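Long-range contacts in peptidyl tryptophan dihydroxylase (Pseudomonas putida, PDB 7CTQ), which uses FAD to dihydroxylate a peptidyl tryptophan, a step essential for biogenesis of the tryptophylquinone cofactor of quinohemoprotein amine dehydrogenase: residues Pro156-Leu161 with Arg242-Ile247; Gly182-Ala187 with Trp196-Asp201; Met265-Leu270 with Arg316-Gly321. One frame throughout, in Å; residues are numbered along the deposited sequence.

Contacts 1 and 2 belong to one sheet. Strand 158-166, which carries contact 1, lies beside strand 193-201 of contact 2, and Leu161 N is probably hydrogen-bonded to Val198 O. Contact 2 is nested in the chain loop that contact 1 closes. It is wholly buried and mixes backbone bonds with aromatic packing. Contact 1 is partly buried, and its polar side chains and waters reach an exposed serine. Contact 3 is also buried but lies nearer the centre of the chain. It sets an irregular segment on helix 299-327 through apolar side chains. All three touch FAD. Trp183 CZ2 of contact 2 meets Leu270 CA of contact 3 at 3.5 Å.

Contact 1. Residues Pro156-Leu161 with Arg242-Ile247. With FAD (flavin-adenine dinucleotide), chain C.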
# COMPACT_ATOMS: atom_id res chain seq x y z
N PRO A 156 -10.07 -8.82 -10.18
CA PRO A 156 -10.03 -10.23 -10.59
C PRO A 156 -9.38 -11.08 -9.51
O PRO A 156 -8.30 -10.76 -9.03
CB PRO A 156 -9.17 -10.20 -11.86
CG PRO A 156 -9.21 -8.78 -12.32
CD PRO A 156 -9.33 -7.94 -11.09
N GLU A 157 -10.07 -12.15 -9.12
CA GLU A 157 -9.59 -13.02 -8.05
C GLU A 157 -8.23 -13.61 -8.43
O GLU A 157 -8.07 -14.19 -9.50
CB GLU A 157 -10.59 -14.14 -7.78
CG GLU A 157 -10.46 -14.70 -6.37
CD GLU A 157 -10.78 -13.66 -5.31
OE1 GLU A 157 -11.68 -12.80 -5.54
OE2 GLU A 157 -10.12 -13.67 -4.25
N THR A 158 -7.25 -13.44 -7.54
CA THR A 158 -5.86 -13.73 -7.87
C THR A 158 -5.20 -14.48 -6.73
O THR A 158 -5.41 -14.15 -5.55
CB THR A 158 -5.11 -12.41 -8.16
OG1 THR A 158 -5.83 -11.66 -9.14
CG2 THR A 158 -3.73 -12.69 -8.70
N VAL A 159 -4.39 -15.47 -7.06
CA VAL A 159 -3.67 -16.27 -6.07
C VAL A 159 -2.19 -16.28 -6.42
O VAL A 159 -1.81 -16.37 -7.59
CB VAL A 159 -4.24 -17.71 -5.97
CG1 VAL A 159 -3.37 -18.57 -5.08
CG2 VAL A 159 -5.64 -17.69 -5.39
N SER A 160 -1.36 -16.14 -5.40
CA SER A 160 0.08 -16.25 -5.56
C SER A 160 0.50 -17.54 -4.86
O SER A 160 0.23 -17.72 -3.67
CB SER A 160 0.80 -15.02 -4.99
OG SER A 160 0.50 -13.86 -5.77
N LEU A 161 1.10 -18.46 -5.61
CA LEU A 161 1.58 -19.73 -5.08
C LEU A 161 3.09 -19.65 -4.88
O LEU A 161 3.81 -19.26 -5.80
CB LEU A 161 1.24 -20.89 -6.01
CG LEU A 161 -0.20 -21.06 -6.47
CD1 LEU A 161 -0.27 -22.18 -7.49
CD2 LEU A 161 -1.11 -21.33 -5.28
N ARG A 242 -1.28 -17.76 -1.33
CA ARG A 242 -1.63 -16.44 -0.82
C ARG A 242 -2.69 -15.83 -1.72
O ARG A 242 -2.51 -15.78 -2.95
CB ARG A 242 -0.42 -15.50 -0.76
CG ARG A 242 0.69 -15.93 0.18
CD ARG A 242 1.45 -14.72 0.78
NE ARG A 242 2.85 -14.70 0.37
CZ ARG A 242 3.58 -13.60 0.16
NH1 ARG A 242 3.07 -12.39 0.38
NH2 ARG A 242 4.84 -13.71 -0.23
N SER A 243 -3.77 -15.35 -1.13
CA SER A 243 -4.67 -14.48 -1.88
C SER A 243 -3.94 -13.17 -2.19
O SER A 243 -3.43 -12.51 -1.28
CB SER A 243 -5.96 -14.21 -1.11
OG SER A 243 -6.79 -13.31 -1.83
N SER A 244 -3.85 -12.83 -3.47
CA SER A 244 -3.22 -11.58 -3.89
C SER A 244 -4.18 -10.71 -4.68
O SER A 244 -3.76 -9.86 -5.47
CB SER A 244 -1.97 -11.88 -4.72
OG SER A 244 -2.31 -12.69 -5.83
N THR A 245 -5.48 -10.93 -4.49
CA THR A 245 -6.52 -10.15 -5.15
C THR A 245 -6.45 -8.68 -4.72
O THR A 245 -6.20 -8.37 -3.55
CB THR A 245 -7.90 -10.74 -4.78
OG1 THR A 245 -7.98 -12.11 -5.21
CG2 THR A 245 -9.03 -9.92 -5.40
N ALA A 246 -6.70 -7.78 -5.67
CA ALA A 246 -6.84 -6.36 -5.34
C ALA A 246 -8.12 -6.14 -4.54
O ALA A 246 -9.22 -6.44 -5.01
CB ALA A 246 -6.85 -5.53 -6.63
N ILE A 247 -7.99 -5.61 -3.32
CA ILE A 247 -9.11 -5.46 -2.40
C ILE A 247 -9.09 -4.06 -1.78
O ILE A 247 -8.10 -3.66 -1.16
CB ILE A 247 -9.08 -6.52 -1.28
CG1 ILE A 247 -9.24 -7.92 -1.89
CG2 ILE A 247 -10.15 -6.21 -0.24
CD1 ILE A 247 -8.85 -9.06 -0.92
PA FAD C . 1.83 -6.74 7.01
O1A FAD C . 3.17 -6.39 6.49
O2A FAD C . 1.30 -8.05 6.45
O5B FAD C . 1.86 -6.67 8.57
C5B FAD C . 0.85 -7.33 9.36
C4B FAD C . 1.52 -7.72 10.65
O4B FAD C . 0.52 -8.17 11.59
C3B FAD C . 2.56 -8.84 10.55
O3B FAD C . 3.67 -8.57 11.41
C2B FAD C . 1.77 -10.08 10.97
O2B FAD C . 2.58 -11.09 11.58
C1B FAD C . 0.84 -9.48 12.02
N9A FAD C . -0.40 -10.20 12.29
C8A FAD C . -1.22 -10.86 11.42
N7A FAD C . -2.28 -11.40 11.97
C5A FAD C . -2.12 -11.11 13.32
C6A FAD C . -2.89 -11.42 14.46
N6A FAD C . -4.02 -12.12 14.43
N1A FAD C . -2.45 -10.96 15.66
C2A FAD C . -1.32 -10.25 15.71
N3A FAD C . -0.52 -9.90 14.69
C4A FAD C . -0.97 -10.36 13.52
N1 FAD C . 5.46 -5.56 -1.40
C2 FAD C . 6.66 -5.09 -1.86
O2 FAD C . 7.09 -3.98 -1.56
N3 FAD C . 7.44 -5.89 -2.68
C4 FAD C . 7.13 -7.17 -3.10
O4 FAD C . 7.91 -7.79 -3.82
C4X FAD C . 5.85 -7.65 -2.61
N5 FAD C . 5.47 -8.85 -2.97
C5X FAD C . 4.25 -9.31 -2.51
C6 FAD C . 3.83 -10.59 -2.89
C7 FAD C . 2.60 -11.09 -2.46
C7M FAD C . 2.18 -12.47 -2.89
C8 FAD C . 1.78 -10.31 -1.64
C8M FAD C . 0.45 -10.83 -1.15
C9 FAD C . 2.20 -9.04 -1.25
C9A FAD C . 3.42 -8.54 -1.69
N10 FAD C . 3.88 -7.26 -1.31
C10 FAD C . 5.08 -6.77 -1.77
C1' FAD C . 3.03 -6.39 -0.49
C2' FAD C . 3.48 -6.26 0.96
O2' FAD C . 3.69 -7.54 1.55
C3' FAD C . 2.39 -5.51 1.73
O3' FAD C . 2.04 -4.37 0.96
C4' FAD C . 2.78 -5.04 3.13
O4' FAD C . 3.51 -6.04 3.83
C5' FAD C . 1.55 -4.64 3.91
O5' FAD C . 1.97 -4.02 5.14
P FAD C . 1.07 -4.08 6.41
O1P FAD C . -0.25 -3.39 6.05
O2P FAD C . 1.80 -3.54 7.59
O3P FAD C . 0.78 -5.63 6.59
O HOH W 1 -7.17 -8.28 -8.42
O HOH W 2 -7.66 -15.04 -3.95
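Val159 faces Ser243 as a non-hydrogen-bonded antiparallel pair, and Ser160 with Arg242 forms the next, hydrogen-bonded pair. Ser160 N donates to Arg242 O at 2.7 Å, nearly straight at 173°, and Arg242 N returns a bond to Ser160 O. Past the end of strand 238-243, Ser244 N still reaches Thr158 O, from above the carbonyl plane. A side chain then replaces the backbone: Thr158 N donates to Thr245 OG1 at 2.8 Å. Glu157 OE2 is 2.8 Å from Thr245 OG1; its salt-bridge partner is Arg154. Water 2 donates to Glu157 OE2 and Thr158 O and accepts from Ser243 OG. Ser160 OG and Ser244 OG are hydrogen-bonded at 3.0 Å. Ser244 OG sits between its backbone N and carbonyl carbon (chi1 57°), and Thr158 CG2 touches it at 3.2 Å. Arg242 lays one guanidinium face on the flavin methyl C7M, which stands 3.4 Å above that plane, toward its rim. Its NH1 is 3.2 Å from FAD C7. Ser160 CB touches the same methyl, so this antiparallel strand pair forms part of the wall of the FAD pocket at the dimethylbenzene end of the isoalloxazine.

Contact 2. Residues Gly182-Ala187 with Trp196-Asp201; sequences GWAWMA and WQVTLD. With FAD (flavin-adenine dinucleotide), chain C.
Trp183 pairs with Thr199 and Trp185 with Gln197 through backbone hydrogen bonds. Thr199 N donates to Trp183 O at 2.8 Å. The return bond, from Trp183 N to Thr199 O, is longer at 3.2 Å. Trp185 N meets Gln197 O at 2.8 Å and 171°, and Gln197 N donates back to Trp185 O. In the non-hydrogen-bonded pairs CA-H groups approach carbonyl oxygens, as where Ala184 CA meets Gln197 O.

Among the aromatic contacts, the side chains of Trp183 and Thr199 lie side by side and point the same way. Trp183 CG sits between its backbone N and carbonyl carbon (chi1 59°), which starts the indole toward Thr199. Thr199 CB lies over one indole face, 3.9 Å from the centroid of the five-membered ring, in a CH-pi contact. Thr199 OG1 lies over the same face near CZ2 and is hydrogen-bonded to Ser160. Trp183 NE1 bonds to the hydroxyl of Tyr325 on helix 299-327.

The two strands form the beta hairpin 182-188 and 193-201, within the larger mixed sheet that borders the flavin. Strand 173-179 flanks it on one side and strand 158-166 on the other.

Packing on the sheet face of Ala184, Met186 and Trp196 is mostly van der Waals. Ala184 CB touches Trp196 NE1 at 3.8 Å. Met186 CB meets Trp196 CD1, while SD stands at the edge of the five-membered ring in a Met-aromatic contact. Helix 208-220 packs on Trp196 through Arg218 and Arg219.

Gln197 shares the face of Trp183, Trp185 and Thr199. Its NE2 lies 3.8 Å from Trp185 CB, with the amide and ring planes 44° apart, and is hydrogen-bonded to a hexane-1,6-diol, probably from the crystallisation liquor. Gln197 OE1 is hydrogen-bonded to Tyr195 and comes within 3.5 Å of FAD C6.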
# COMPACT_ATOMS: atom_id res chain seq x y z
N GLY A 182 0.03 -16.23 -16.40
CA GLY A 182 0.45 -15.69 -15.13
C GLY A 182 1.82 -15.09 -15.26
O GLY A 182 2.35 -14.91 -16.36
N TRP A 183 2.40 -14.76 -14.11
CA TRP A 183 3.78 -14.32 -14.07
C TRP A 183 4.41 -14.85 -12.79
O TRP A 183 3.72 -15.15 -11.81
CB TRP A 183 3.91 -12.77 -14.18
CG TRP A 183 3.20 -12.03 -13.09
CD1 TRP A 183 1.88 -11.65 -13.08
CD2 TRP A 183 3.76 -11.57 -11.86
NE1 TRP A 183 1.60 -10.98 -11.91
CE2 TRP A 183 2.74 -10.91 -11.15
CE3 TRP A 183 5.04 -11.64 -11.30
CZ2 TRP A 183 2.95 -10.35 -9.88
CZ3 TRP A 183 5.25 -11.06 -10.05
CH2 TRP A 183 4.21 -10.43 -9.36
N ALA A 184 5.73 -14.98 -12.82
CA ALA A 184 6.45 -15.53 -11.68
C ALA A 184 7.54 -14.57 -11.22
O ALA A 184 8.16 -13.88 -12.03
CB ALA A 184 7.06 -16.91 -12.02
N TRP A 185 7.74 -14.54 -9.91
CA TRP A 185 8.85 -13.84 -9.28
C TRP A 185 9.67 -14.86 -8.50
O TRP A 185 9.11 -15.70 -7.80
CB TRP A 185 8.34 -12.75 -8.35
CG TRP A 185 9.29 -12.34 -7.27
CD1 TRP A 185 9.22 -12.66 -5.95
CD2 TRP A 185 10.45 -11.52 -7.43
NE1 TRP A 185 10.27 -12.09 -5.27
CE2 TRP A 185 11.03 -11.38 -6.15
CE3 TRP A 185 11.04 -10.88 -8.52
CZ2 TRP A 185 12.19 -10.62 -5.94
CZ3 TRP A 185 12.19 -10.13 -8.31
CH2 TRP A 185 12.75 -10.01 -7.03
N MET A 186 11.00 -14.77 -8.61
CA MET A 186 11.86 -15.71 -7.91
C MET A 186 13.11 -15.02 -7.39
O MET A 186 13.60 -14.05 -7.98
CB MET A 186 12.26 -16.89 -8.81
CG MET A 186 13.02 -16.46 -10.04
SD MET A 186 13.10 -17.76 -11.28
CE MET A 186 11.66 -17.41 -12.28
N ALA A 187 13.64 -15.54 -6.27
CA ALA A 187 14.80 -14.94 -5.64
C ALA A 187 15.64 -16.01 -4.95
O ALA A 187 15.12 -17.02 -4.47
CB ALA A 187 14.40 -13.87 -4.62
N TRP A 196 10.16 -18.79 -4.83
CA TRP A 196 9.53 -18.74 -6.14
C TRP A 196 8.03 -18.58 -5.93
O TRP A 196 7.42 -19.32 -5.14
CB TRP A 196 9.83 -20.00 -6.96
CG TRP A 196 9.16 -20.09 -8.31
CD1 TRP A 196 9.66 -19.68 -9.51
CD2 TRP A 196 7.88 -20.69 -8.60
NE1 TRP A 196 8.78 -19.97 -10.53
CE2 TRP A 196 7.68 -20.60 -9.99
CE3 TRP A 196 6.90 -21.29 -7.81
CZ2 TRP A 196 6.53 -21.08 -10.61
CZ3 TRP A 196 5.76 -21.77 -8.43
CH2 TRP A 196 5.58 -21.66 -9.80
N GLN A 197 7.45 -17.62 -6.63
CA GLN A 197 6.07 -17.23 -6.40
C GLN A 197 5.43 -16.92 -7.74
O GLN A 197 5.91 -16.06 -8.48
CB GLN A 197 6.00 -16.03 -5.45
CG GLN A 197 4.88 -15.05 -5.71
CD GLN A 197 5.22 -13.67 -5.19
OE1 GLN A 197 5.46 -13.49 -3.98
NE2 GLN A 197 5.29 -12.69 -6.09
N VAL A 198 4.37 -17.65 -8.06
CA VAL A 198 3.71 -17.50 -9.34
C VAL A 198 2.33 -16.94 -9.05
O VAL A 198 1.68 -17.32 -8.07
CB VAL A 198 3.63 -18.81 -10.15
CG1 VAL A 198 2.70 -19.83 -9.47
CG2 VAL A 198 3.21 -18.52 -11.57
N THR A 199 1.92 -15.98 -9.87
CA THR A 199 0.67 -15.26 -9.68
C THR A 199 -0.26 -15.65 -10.82
O THR A 199 0.12 -15.58 -11.99
CB THR A 199 0.93 -13.75 -9.64
OG1 THR A 199 1.70 -13.46 -8.48
CG2 THR A 199 -0.40 -12.97 -9.59
N LEU A 200 -1.46 -16.10 -10.46
CA LEU A 200 -2.38 -16.69 -11.41
C LEU A 200 -3.79 -16.31 -11.02
O LEU A 200 -4.05 -15.88 -9.89
CB LEU A 200 -2.27 -18.22 -11.43
CG LEU A 200 -0.90 -18.87 -11.60
CD1 LEU A 200 -0.89 -20.24 -10.95
CD2 LEU A 200 -0.57 -18.96 -13.08
N ASP A 201 -4.71 -16.52 -11.95
CA ASP A 201 -6.13 -16.45 -11.63
C ASP A 201 -6.48 -17.56 -10.64
O ASP A 201 -5.97 -18.69 -10.74
CB ASP A 201 -6.96 -16.58 -12.90
CG ASP A 201 -8.19 -15.70 -12.87
OD1 ASP A 201 -9.16 -16.05 -12.16
OD2 ASP A 201 -8.17 -14.65 -13.55
PA FAD C . 1.83 -6.74 7.01
O1A FAD C . 3.17 -6.39 6.49
O2A FAD C . 1.30 -8.05 6.45
O5B FAD C . 1.86 -6.67 8.57
C5B FAD C . 0.85 -7.33 9.36
C4B FAD C . 1.52 -7.72 10.65
O4B FAD C . 0.52 -8.17 11.59
C3B FAD C . 2.56 -8.84 10.55
O3B FAD C . 3.67 -8.57 11.41
C2B FAD C . 1.77 -10.08 10.97
O2B FAD C . 2.58 -11.09 11.58
C1B FAD C . 0.84 -9.48 12.02
N9A FAD C . -0.40 -10.20 12.29
C8A FAD C . -1.22 -10.86 11.42
N7A FAD C . -2.28 -11.40 11.97
C5A FAD C . -2.12 -11.11 13.32
C6A FAD C . -2.89 -11.42 14.46
N6A FAD C . -4.02 -12.12 14.43
N1A FAD C . -2.45 -10.96 15.66
C2A FAD C . -1.32 -10.25 15.71
N3A FAD C . -0.52 -9.90 14.69
C4A FAD C . -0.97 -10.36 13.52
N1 FAD C . 5.46 -5.56 -1.40
C2 FAD C . 6.66 -5.09 -1.86
O2 FAD C . 7.09 -3.98 -1.56
N3 FAD C . 7.44 -5.89 -2.68
C4 FAD C . 7.13 -7.17 -3.10
O4 FAD C . 7.91 -7.79 -3.82
C4X FAD C . 5.85 -7.65 -2.61
N5 FAD C . 5.47 -8.85 -2.97
C5X FAD C . 4.25 -9.31 -2.51
C6 FAD C . 3.83 -10.59 -2.89
C7 FAD C . 2.60 -11.09 -2.46
C7M FAD C . 2.18 -12.47 -2.89
C8 FAD C . 1.78 -10.31 -1.64
C8M FAD C . 0.45 -10.83 -1.15
C9 FAD C . 2.20 -9.04 -1.25
C9A FAD C . 3.42 -8.54 -1.69
N10 FAD C . 3.88 -7.26 -1.31
C10 FAD C . 5.08 -6.77 -1.77
C1' FAD C . 3.03 -6.39 -0.49
C2' FAD C . 3.48 -6.26 0.96
O2' FAD C . 3.69 -7.54 1.55
C3' FAD C . 2.39 -5.51 1.73
O3' FAD C . 2.04 -4.37 0.96
C4' FAD C . 2.78 -5.04 3.13
O4' FAD C . 3.51 -6.04 3.83
C5' FAD C . 1.55 -4.64 3.91
O5' FAD C . 1.97 -4.02 5.14
P FAD C . 1.07 -4.08 6.41
O1P FAD C . -0.25 -3.39 6.05
O2P FAD C . 1.80 -3.54 7.59
O3P FAD C . 0.78 -5.63 6.59

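Contact 3. Residues Met265-Leu270 with Arg316-Gly321; sequences MAVDPL and RFARIG. With FAD (flavin-adenine dinucleotide), chain C.
Val267 turns CG1 anti to its carbonyl carbon (chi1 -53°), which carries this methyl onto Phe317 CB and Ala318 N. The same torsion sets CG2 between the backbone N and the carbonyl carbon, from where it too reaches Phe317. The side chains of Val267 and Phe317 cross at about a right angle. Strand 265-266 and the loop after it thus pack on the long helix 299-327, in a flavoprotein monooxygenase fold related to the tryptophan halogenases. The loop lines the isoalloxazine of FAD, where Pro269 CB lies 3.4 Å from FAD C5X.

The packing across the contact is apolar. Val267 CG1 is 3.7 Å from Ala318 N and 4.2 Å from Ala318 CB. The two methyls of Val267 are each 4.0 Å from Phe317 CB. An alanine at Val267 would probably leave a gap over Phe317 CB and Ala318, and the segment would be held less firmly against the helix.

Met265 meets the flank of the phenyl ring. Its chain bends at chi2 and chi3. CE then comes to the ring edge, near the ring plane, with Met265 CE 4.2 Å from Phe317 CD2. Helix 274-282 also packs on Phe317, through Gln277 and Ser280.

Further along helix 299-327, the side chain of Leu270 touches Phe324 and Tyr325. Between Val267 and Leu270, Asp268 OD1 accepts a weak hydrogen bond from Leu270 N at 3.4 Å. Asp268 OD2 is bonded to the hydroxyl of Tyr325, so this carboxylate ties the turn to the helix as well. At the Leu270 end the nearest approach to Gly321 is a methyl on a carbonyl, Leu270 CD2 lying 4.0 Å from Gly321 O.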
# COMPACT_ATOMS: atom_id res chain seq x y z
N MET A 265 -6.41 -1.24 2.07
CA MET A 265 -6.37 -1.43 0.63
C MET A 265 -5.09 -2.15 0.24
O MET A 265 -4.02 -1.90 0.80
CB MET A 265 -6.44 -0.09 -0.11
CG MET A 265 -5.48 0.98 0.42
SD MET A 265 -4.07 1.38 -0.63
CE MET A 265 -4.19 0.15 -1.90
N ALA A 266 -5.20 -3.00 -0.78
CA ALA A 266 -4.03 -3.67 -1.31
C ALA A 266 -4.33 -4.01 -2.76
O ALA A 266 -5.42 -4.48 -3.06
CB ALA A 266 -3.70 -4.93 -0.52
N VAL A 267 -3.37 -3.76 -3.64
CA VAL A 267 -3.45 -4.20 -5.02
C VAL A 267 -2.50 -5.38 -5.19
O VAL A 267 -1.78 -5.74 -4.26
CB VAL A 267 -3.15 -3.06 -6.01
CG1 VAL A 267 -4.04 -1.87 -5.69
CG2 VAL A 267 -1.69 -2.65 -5.94
N ASP A 268 -2.52 -6.01 -6.36
CA ASP A 268 -1.71 -7.21 -6.48
C ASP A 268 -0.23 -6.80 -6.57
O ASP A 268 0.07 -5.63 -6.81
CB ASP A 268 -2.20 -8.11 -7.64
CG ASP A 268 -1.71 -7.70 -9.05
OD1 ASP A 268 -0.95 -6.73 -9.26
OD2 ASP A 268 -2.04 -8.46 -9.99
N PRO A 269 0.69 -7.74 -6.35
CA PRO A 269 2.10 -7.36 -6.12
C PRO A 269 2.93 -7.12 -7.37
O PRO A 269 4.15 -7.01 -7.24
CB PRO A 269 2.64 -8.57 -5.36
CG PRO A 269 1.85 -9.72 -5.90
CD PRO A 269 0.46 -9.16 -6.04
N LEU A 270 2.35 -7.03 -8.57
CA LEU A 270 3.15 -6.86 -9.78
C LEU A 270 4.06 -5.63 -9.72
O LEU A 270 5.14 -5.63 -10.32
CB LEU A 270 2.26 -6.78 -11.02
CG LEU A 270 3.02 -6.63 -12.34
CD1 LEU A 270 4.06 -7.74 -12.51
CD2 LEU A 270 2.08 -6.61 -13.53
N ARG A 316 -5.36 4.48 -7.86
CA ARG A 316 -4.12 4.87 -8.52
C ARG A 316 -3.15 3.70 -8.62
O ARG A 316 -2.60 3.41 -9.69
CB ARG A 316 -3.46 6.04 -7.79
CG ARG A 316 -2.11 6.43 -8.42
CD ARG A 316 -1.38 7.51 -7.65
NE ARG A 316 0.01 7.61 -8.08
CZ ARG A 316 0.42 8.26 -9.16
NH1 ARG A 316 -0.45 8.88 -9.95
NH2 ARG A 316 1.72 8.28 -9.47
N PHE A 317 -2.94 2.99 -7.51
CA PHE A 317 -2.03 1.86 -7.56
C PHE A 317 -2.56 0.75 -8.45
O PHE A 317 -1.77 0.07 -9.12
CB PHE A 317 -1.75 1.36 -6.14
CG PHE A 317 -1.07 2.39 -5.27
CD1 PHE A 317 -0.15 3.28 -5.83
CD2 PHE A 317 -1.39 2.51 -3.92
CE1 PHE A 317 0.47 4.24 -5.06
CE2 PHE A 317 -0.77 3.48 -3.12
CZ PHE A 317 0.16 4.35 -3.69
N ALA A 318 -3.89 0.57 -8.51
CA ALA A 318 -4.47 -0.45 -9.39
C ALA A 318 -4.19 -0.14 -10.85
O ALA A 318 -3.92 -1.04 -11.65
CB ALA A 318 -5.97 -0.56 -9.16
N ARG A 319 -4.27 1.14 -11.22
CA ARG A 319 -4.02 1.55 -12.60
C ARG A 319 -2.54 1.50 -12.94
O ARG A 319 -2.18 1.21 -14.08
CB ARG A 319 -4.55 2.96 -12.84
CG ARG A 319 -6.07 3.03 -12.85
CD ARG A 319 -6.60 4.47 -13.04
NE ARG A 319 -8.05 4.48 -12.94
CZ ARG A 319 -8.77 5.14 -12.04
NH1 ARG A 319 -8.18 5.90 -11.12
NH2 ARG A 319 -10.09 5.06 -12.06
N ILE A 320 -1.68 1.80 -11.98
CA ILE A 320 -0.25 1.65 -12.21
C ILE A 320 0.08 0.20 -12.49
O ILE A 320 0.82 -0.11 -13.43
CB ILE A 320 0.53 2.20 -11.00
CG1 ILE A 320 0.50 3.73 -11.04
CG2 ILE A 320 1.97 1.68 -11.02
CD1 ILE A 320 1.14 4.39 -9.86
N GLY A 321 -0.51 -0.71 -11.72
CA GLY A 321 -0.31 -2.13 -11.97
C GLY A 321 -0.85 -2.56 -13.32
O GLY A 321 -0.20 -3.31 -14.05
PA FAD C . 1.83 -6.74 7.01
O1A FAD C . 3.17 -6.39 6.49
O2A FAD C . 1.30 -8.05 6.45
O5B FAD C . 1.86 -6.67 8.57
C5B FAD C . 0.85 -7.33 9.36
C4B FAD C . 1.52 -7.72 10.65
O4B FAD C . 0.52 -8.17 11.59
C3B FAD C . 2.56 -8.84 10.55
O3B FAD C . 3.67 -8.57 11.41
C2B FAD C . 1.77 -10.08 10.97
O2B FAD C . 2.58 -11.09 11.58
C1B FAD C . 0.84 -9.48 12.02
N9A FAD C . -0.40 -10.20 12.29
C8A FAD C . -1.22 -10.86 11.42
N7A FAD C . -2.28 -11.40 11.97
C5A FAD C . -2.12 -11.11 13.32
C6A FAD C . -2.89 -11.42 14.46
N6A FAD C . -4.02 -12.12 14.43
N1A FAD C . -2.45 -10.96 15.66
C2A FAD C . -1.32 -10.25 15.71
N3A FAD C . -0.52 -9.90 14.69
C4A FAD C . -0.97 -10.36 13.52
N1 FAD C . 5.46 -5.56 -1.40
C2 FAD C . 6.66 -5.09 -1.86
O2 FAD C . 7.09 -3.98 -1.56
N3 FAD C . 7.44 -5.89 -2.68
C4 FAD C . 7.13 -7.17 -3.10
O4 FAD C . 7.91 -7.79 -3.82
C4X FAD C . 5.85 -7.65 -2.61
N5 FAD C . 5.47 -8.85 -2.97
C5X FAD C . 4.25 -9.31 -2.51
C6 FAD C . 3.83 -10.59 -2.89
C7 FAD C . 2.60 -11.09 -2.46
C7M FAD C . 2.18 -12.47 -2.89
C8 FAD C . 1.78 -10.31 -1.64
C8M FAD C . 0.45 -10.83 -1.15
C9 FAD C . 2.20 -9.04 -1.25
C9A FAD C . 3.42 -8.54 -1.69
N10 FAD C . 3.88 -7.26 -1.31
C10 FAD C . 5.08 -6.77 -1.77
C1' FAD C . 3.03 -6.39 -0.49
C2' FAD C . 3.48 -6.26 0.96
O2' FAD C . 3.69 -7.54 1.55
C3' FAD C . 2.39 -5.51 1.73
O3' FAD C . 2.04 -4.37 0.96
C4' FAD C . 2.78 -5.04 3.13
O4' FAD C . 3.51 -6.04 3.83
C5' FAD C . 1.55 -4.64 3.91
O5' FAD C . 1.97 -4.02 5.14
P FAD C . 1.07 -4.08 6.41
O1P FAD C . -0.25 -3.39 6.05
O2P FAD C . 1.80 -3.54 7.59
O3P FAD C . 0.78 -5.63 6.59